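Local structure of probable ubiquitin-conjugating enzyme E2-19 kDa (Caenorhabditis elegans, 1PZV) at residues K83-P95 with E107-S121. The protein probably acts as an E2 enzyme that accepts ubiquitin from E1 as a cysteine thioester and passes it on to other proteins. Residues are numbered along the deposited sequence; the frame is centred on the assembly and turned at random.
Sequences KEGNVCISILHDP and ERWLPVHTVETILLS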
loop_
_atom_site.group_PDB
_atom_site.type_symbol
_atom_site.label_atom_id
_atom_site.label_comp_id
_atom_site.label_asym_id
_atom_site.label_seq_id
_atom_site.Cartn_x
_atom_site.Cartn_y
_atom_site.Cartn_z
ATOM N N LYS A 83 -12.959 -0.661 -3.196
ATOM C CA LYS A 83 -13.532 0.600 -3.655
ATOM C C LYS A 83 -13.388 1.717 -2.622
ATOM O O LYS A 83 -13.752 2.864 -2.875
ATOM C CB LYS A 83 -15.013 0.382 -3.999
ATOM C CG LYS A 83 -15.608 -0.932 -3.433
ATOM C CD LYS A 83 -15.522 -1.003 -1.901
ATOM C CE LYS A 83 -16.089 -2.311 -1.354
ATOM N NZ LYS A 83 -16.076 -2.359 0.143
ATOM N N GLU A 84 -12.859 1.377 -1.455
ATOM C CA GLU A 84 -12.669 2.370 -0.405
ATOM C C GLU A 84 -11.182 2.660 -0.196
ATOM O O GLU A 84 -10.800 3.311 0.771
ATOM C CB GLU A 84 -13.311 1.887 0.897
ATOM C CG GLU A 84 -14.782 1.522 0.728
ATOM C CD GLU A 84 -15.459 1.131 2.035
ATOM O OE1 GLU A 84 -15.755 2.034 2.856
ATOM O OE2 GLU A 84 -15.689 -0.086 2.235
ATOM N N GLY A 85 -10.356 2.173 -1.120
ATOM C CA GLY A 85 -8.926 2.399 -1.035
ATOM C C GLY A 85 -8.188 1.470 -0.086
ATOM O O GLY A 85 -6.955 1.442 -0.067
ATOM N N ASN A 86 -8.939 0.713 0.707
ATOM C CA ASN A 86 -8.348 -0.219 1.653
ATOM C C ASN A 86 -7.553 -1.270 0.909
ATOM O O ASN A 86 -8.064 -1.908 -0.017
ATOM C CB ASN A 86 -9.437 -0.895 2.475
ATOM C CG ASN A 86 -10.135 0.064 3.399
ATOM O OD1 ASN A 86 -11.225 -0.221 3.902
ATOM N ND2 ASN A 86 -9.510 1.211 3.638
ATOM N N VAL A 87 -6.296 -1.439 1.306
ATOM C CA VAL A 87 -5.456 -2.429 0.669
ATOM C C VAL A 87 -5.686 -3.735 1.392
ATOM O O VAL A 87 -5.669 -3.779 2.620
ATOM C CB VAL A 87 -3.978 -2.081 0.773
ATOM C CG1 VAL A 87 -3.165 -3.095 -0.016
ATOM C CG2 VAL A 87 -3.740 -0.680 0.263
ATOM N N CYS A 88 -5.909 -4.796 0.632
ATOM C CA CYS A 88 -6.151 -6.095 1.223
ATOM C C CYS A 88 -5.175 -7.132 0.716
ATOM O O CYS A 88 -5.364 -7.700 -0.356
ATOM C CB CYS A 88 -7.581 -6.535 0.928
ATOM S SG CYS A 88 -8.833 -5.353 1.531
ATOM N N ILE A 89 -4.128 -7.369 1.501
ATOM C CA ILE A 89 -3.104 -8.357 1.158
ATOM C C ILE A 89 -2.794 -9.247 2.372
ATOM O O ILE A 89 -2.999 -8.833 3.512
ATOM C CB ILE A 89 -1.831 -7.658 0.652
ATOM C CG1 ILE A 89 -1.326 -6.663 1.712
ATOM C CG2 ILE A 89 -2.132 -6.976 -0.685
ATOM C CD1 ILE A 89 -0.089 -5.899 1.315
ATOM N N SER A 90 -2.314 -10.463 2.115
ATOM C CA SER A 90 -2.028 -11.445 3.172
ATOM C C SER A 90 -1.240 -10.944 4.378
ATOM O O SER A 90 -1.662 -11.118 5.529
ATOM C CB SER A 90 -1.280 -12.648 2.593
ATOM O OG SER A 90 -1.987 -13.230 1.515
ATOM N N ILE A 91 -0.093 -10.332 4.103
ATOM C CA ILE A 91 0.783 -9.847 5.150
ATOM C C ILE A 91 0.153 -8.828 6.097
ATOM O O ILE A 91 0.770 -8.433 7.078
ATOM C CB ILE A 91 2.071 -9.273 4.540
ATOM C CG1 ILE A 91 3.123 -9.096 5.629
ATOM C CG2 ILE A 91 1.779 -7.955 3.840
ATOM C CD1 ILE A 91 4.454 -8.658 5.105
ATOM N N LEU A 92 -1.065 -8.388 5.811
ATOM C CA LEU A 92 -1.723 -7.445 6.705
ATOM C C LEU A 92 -2.718 -8.238 7.518
ATOM O O LEU A 92 -3.260 -7.757 8.519
ATOM C CB LEU A 92 -2.432 -6.338 5.931
ATOM C CG LEU A 92 -1.515 -5.325 5.240
ATOM C CD1 LEU A 92 -2.354 -4.203 4.632
ATOM C CD2 LEU A 92 -0.524 -4.746 6.246
ATOM N N HIS A 93 -2.952 -9.471 7.081
ATOM C CA HIS A 93 -3.875 -10.366 7.773
ATOM C C HIS A 93 -3.277 -10.781 9.099
ATOM O O HIS A 93 -2.078 -10.684 9.299
ATOM C CB HIS A 93 -4.217 -11.601 6.924
ATOM C CG HIS A 93 -4.814 -11.219 5.573
ATOM N ND1 HIS A 93 -5.053 -12.123 4.579
ATOM C CD2 HIS A 93 -5.190 -10.000 5.095
ATOM C CE1 HIS A 93 -5.550 -11.489 3.514
ATOM N NE2 HIS A 93 -5.636 -10.212 3.813
ATOM N N ASP A 94 -4.100 -11.282 10.001
ATOM C CA ASP A 94 -3.573 -11.527 11.318
ATOM C C ASP A 94 -4.455 -12.376 12.202
ATOM O O ASP A 94 -5.539 -11.947 12.554
ATOM C CB ASP A 94 -3.467 -10.180 12.027
ATOM C CG ASP A 94 -4.818 -9.507 12.259
ATOM O OD1 ASP A 94 -5.406 -9.673 13.347
ATOM O OD2 ASP A 94 -5.304 -8.812 11.340
ATOM N N PRO A 95 -4.053 -13.577 12.569
ATOM C CA PRO A 95 -4.997 -14.254 13.481
ATOM C C PRO A 95 -5.333 -13.394 14.695
ATOM O O PRO A 95 -4.652 -13.447 15.716
ATOM C CB PRO A 95 -4.277 -15.542 13.836
ATOM C CG PRO A 95 -3.867 -15.960 12.482
ATOM C CD PRO A 95 -3.932 -14.713 11.628
ATOM N N GLU A 107 3.313 -15.975 5.035
ATOM C CA GLU A 107 2.363 -15.262 4.176
ATOM C C GLU A 107 1.627 -14.166 4.954
ATOM O O GLU A 107 1.568 -13.010 4.523
ATOM C CB GLU A 107 1.329 -16.250 3.596
ATOM C CG GLU A 107 1.860 -17.240 2.550
ATOM C CD GLU A 107 2.156 -16.583 1.206
ATOM O OE1 GLU A 107 2.528 -17.299 0.251
ATOM O OE2 GLU A 107 2.018 -15.346 1.105
ATOM N N ARG A 108 1.051 -14.555 6.091
ATOM C CA ARG A 108 0.313 -13.643 6.962
ATOM C C ARG A 108 1.280 -12.724 7.705
ATOM O O ARG A 108 2.482 -12.739 7.453
ATOM C CB ARG A 108 -0.517 -14.435 7.987
ATOM C CG ARG A 108 -1.913 -14.858 7.531
ATOM C CD ARG A 108 -1.890 -15.731 6.272
ATOM N NE ARG A 108 -3.239 -15.902 5.725
ATOM C CZ ARG A 108 -3.514 -16.251 4.469
ATOM N NH1 ARG A 108 -4.779 -16.372 4.087
ATOM N NH2 ARG A 108 -2.537 -16.476 3.595
ATOM N N TRP A 109 0.749 -11.935 8.631
ATOM C CA TRP A 109 1.578 -11.025 9.398
ATOM C C TRP A 109 2.328 -11.655 10.574
ATOM O O TRP A 109 1.734 -12.311 11.430
ATOM C CB TRP A 109 0.741 -9.869 9.918
ATOM C CG TRP A 109 1.485 -9.008 10.901
ATOM C CD1 TRP A 109 1.493 -9.134 12.266
ATOM C CD2 TRP A 109 2.348 -7.906 10.595
ATOM N NE1 TRP A 109 2.309 -8.182 12.826
ATOM C CE2 TRP A 109 2.853 -7.418 11.827
ATOM C CE3 TRP A 109 2.753 -7.292 9.401
ATOM C CZ2 TRP A 109 3.737 -6.330 11.899
ATOM C CZ3 TRP A 109 3.634 -6.211 9.475
ATOM C CH2 TRP A 109 4.120 -5.747 10.718
ATOM N N LEU A 110 3.637 -11.427 10.618
ATOM C CA LEU A 110 4.479 -11.941 11.687
ATOM C C LEU A 110 4.953 -10.782 12.558
ATOM O O LEU A 110 5.015 -9.638 12.097
ATOM C CB LEU A 110 5.666 -12.683 11.093
ATOM C CG LEU A 110 5.302 -14.037 10.490
ATOM C CD1 LEU A 110 6.502 -14.609 9.747
ATOM C CD2 LEU A 110 4.836 -14.971 11.604
ATOM N N PRO A 111 5.286 -11.055 13.834
ATOM C CA PRO A 111 5.746 -9.990 14.734
ATOM C C PRO A 111 7.145 -9.489 14.394
ATOM O O PRO A 111 7.542 -8.415 14.844
ATOM C CB PRO A 111 5.681 -10.643 16.117
ATOM C CG PRO A 111 4.680 -11.753 15.942
ATOM C CD PRO A 111 5.058 -12.295 14.588
ATOM N N VAL A 112 7.885 -10.279 13.612
ATOM C CA VAL A 112 9.237 -9.909 13.189
ATOM C C VAL A 112 9.188 -9.038 11.931
ATOM O O VAL A 112 10.230 -8.597 11.436
ATOM C CB VAL A 112 10.135 -11.159 12.883
ATOM C CG1 VAL A 112 10.326 -11.993 14.144
ATOM C CG2 VAL A 112 9.528 -11.999 11.764
ATOM N N HIS A 113 7.984 -8.794 11.411
ATOM C CA HIS A 113 7.843 -7.965 10.209
ATOM C C HIS A 113 7.943 -6.466 10.514
ATOM O O HIS A 113 7.665 -6.022 11.632
ATOM C CB HIS A 113 6.515 -8.251 9.482
ATOM C CG HIS A 113 6.488 -9.558 8.746
ATOM N ND1 HIS A 113 7.615 -10.119 8.182
ATOM C CD2 HIS A 113 5.461 -10.387 8.436
ATOM C CE1 HIS A 113 7.283 -11.237 7.559
ATOM N NE2 HIS A 113 5.982 -11.423 7.698
ATOM N N THR A 114 8.341 -5.693 9.507
ATOM C CA THR A 114 8.485 -4.248 9.656
ATOM C C THR A 114 7.724 -3.480 8.571
ATOM O O THR A 114 7.202 -4.069 7.607
ATOM C CB THR A 114 9.964 -3.821 9.584
ATOM O OG1 THR A 114 10.458 -4.032 8.256
ATOM C CG2 THR A 114 10.796 -4.623 10.562
ATOM N N VAL A 115 7.660 -2.162 8.749
ATOM C CA VAL A 115 6.982 -1.300 7.798
ATOM C C VAL A 115 7.623 -1.593 6.453
ATOM O O VAL A 115 6.953 -1.621 5.414
ATOM C CB VAL A 115 7.178 0.188 8.168
ATOM C CG1 VAL A 115 6.523 1.077 7.131
ATOM C CG2 VAL A 115 6.585 0.459 9.543
ATOM N N GLU A 116 8.930 -1.828 6.501
ATOM C CA GLU A 116 9.696 -2.139 5.314
ATOM C C GLU A 116 9.110 -3.359 4.616
ATOM O O GLU A 116 8.930 -3.353 3.403
ATOM C CB GLU A 116 11.154 -2.406 5.683
ATOM C CG GLU A 116 12.019 -2.833 4.495
ATOM C CD GLU A 116 13.452 -3.164 4.883
ATOM O OE1 GLU A 116 14.231 -3.534 3.974
ATOM O OE2 GLU A 116 13.800 -3.057 6.088
ATOM N N THR A 117 8.818 -4.400 5.388
ATOM C CA THR A 117 8.242 -5.627 4.849
ATOM C C THR A 117 6.918 -5.318 4.137
ATOM O O THR A 117 6.677 -5.755 3.009
ATOM C CB THR A 117 7.977 -6.666 5.980
ATOM O OG1 THR A 117 9.188 -6.911 6.711
ATOM C CG2 THR A 117 7.485 -7.992 5.387
ATOM N N ILE A 118 6.062 -4.565 4.813
ATOM C CA ILE A 118 4.782 -4.168 4.259
ATOM C C ILE A 118 5.014 -3.425 2.953
ATOM O O ILE A 118 4.488 -3.820 1.907
ATOM C CB ILE A 118 4.020 -3.223 5.224
ATOM C CG1 ILE A 118 3.617 -3.990 6.476
ATOM C CG2 ILE A 118 2.782 -2.647 4.550
ATOM C CD1 ILE A 118 3.086 -3.114 7.576
ATOM N N LEU A 119 5.803 -2.354 3.007
ATOM C CA LEU A 119 6.049 -1.572 1.809
ATOM C C LEU A 119 6.583 -2.419 0.655
ATOM O O LEU A 119 6.220 -2.206 -0.512
ATOM C CB LEU A 119 6.990 -0.404 2.110
ATOM C CG LEU A 119 6.409 0.661 3.054
ATOM C CD1 LEU A 119 7.323 1.881 3.071
ATOM C CD2 LEU A 119 5.025 1.054 2.597
ATOM N N LEU A 120 7.425 -3.390 0.977
ATOM C CA LEU A 120 7.972 -4.254 -0.053
ATOM C C LEU A 120 6.881 -5.117 -0.654
ATOM O O LEU A 120 6.777 -5.232 -1.877
ATOM C CB LEU A 120 9.080 -5.147 0.515
ATOM C CG LEU A 120 10.424 -4.446 0.737
ATOM C CD1 LEU A 120 11.402 -5.369 1.431
ATOM C CD2 LEU A 120 10.962 -3.989 -0.613
ATOM N N SER A 121 6.060 -5.732 0.192
ATOM C CA SER A 121 4.999 -6.578 -0.342
ATOM C C SER A 121 4.001 -5.723 -1.138
ATOM O O SER A 121 3.227 -6.247 -1.941
ATOM C CB SER A 121 4.298 -7.367 0.780
ATOM O OG SER A 121 3.432 -6.550 1.536
#
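Ile91 fills the tight part of this contact, reaching from the 3-10 turn 90-92 between Trp109, His113 and Ser121 of segment 107-121. With CG1 anti to the backbone N (chi1 -166°), its longer branch runs toward His113 and the first turns of the helix. CD1 lies over one face of the His113 ring in a CH-pi contact, 4.1 Å from the ring centroid, while Leu110 CB covers the opposite face. CG2 turns instead to Ser121, whose hydroxyl donates to Ile118 O at 3.0 Å from OG and is also approached by Ile89 CD1. Trp109 meets the backbone of the turn edge-on: Ile91 O lies in the indole plane, 3.3 Å from CE3. Trp109 N donates to His93 O (3.2 Å), a bent bond whose donor is tilted 34° from the carbonyl plane, and Trp109 NE1 donates to Pro64 O. These two hydrogen bonds fix Trp109 between the 83-95 loop and Pro64. Leu92 CD2 meets Ile118 CD1 at 4.2 Å, the two side chains crossing at about a right angle.

The outer side is looser and solvent-facing. Arg108 bends at chi2 (59°), its CG lying 4.0 Å from His93 CB, and ND1 of that histidine lies over one face of the guanidinium without a bond.

Just after Cys88, the predicted thioester cysteine of this UBC fold, Ile89, Ile91 and Leu92 pack against the first two turns of helix 115-127, which Thr114 and Thr117 open with a capping box, and Ser90 and His93 against the loop before it. Leu92 also touches Met70 of strand 69-72, and on the helix Val115 and Leu119 face helix 5-17.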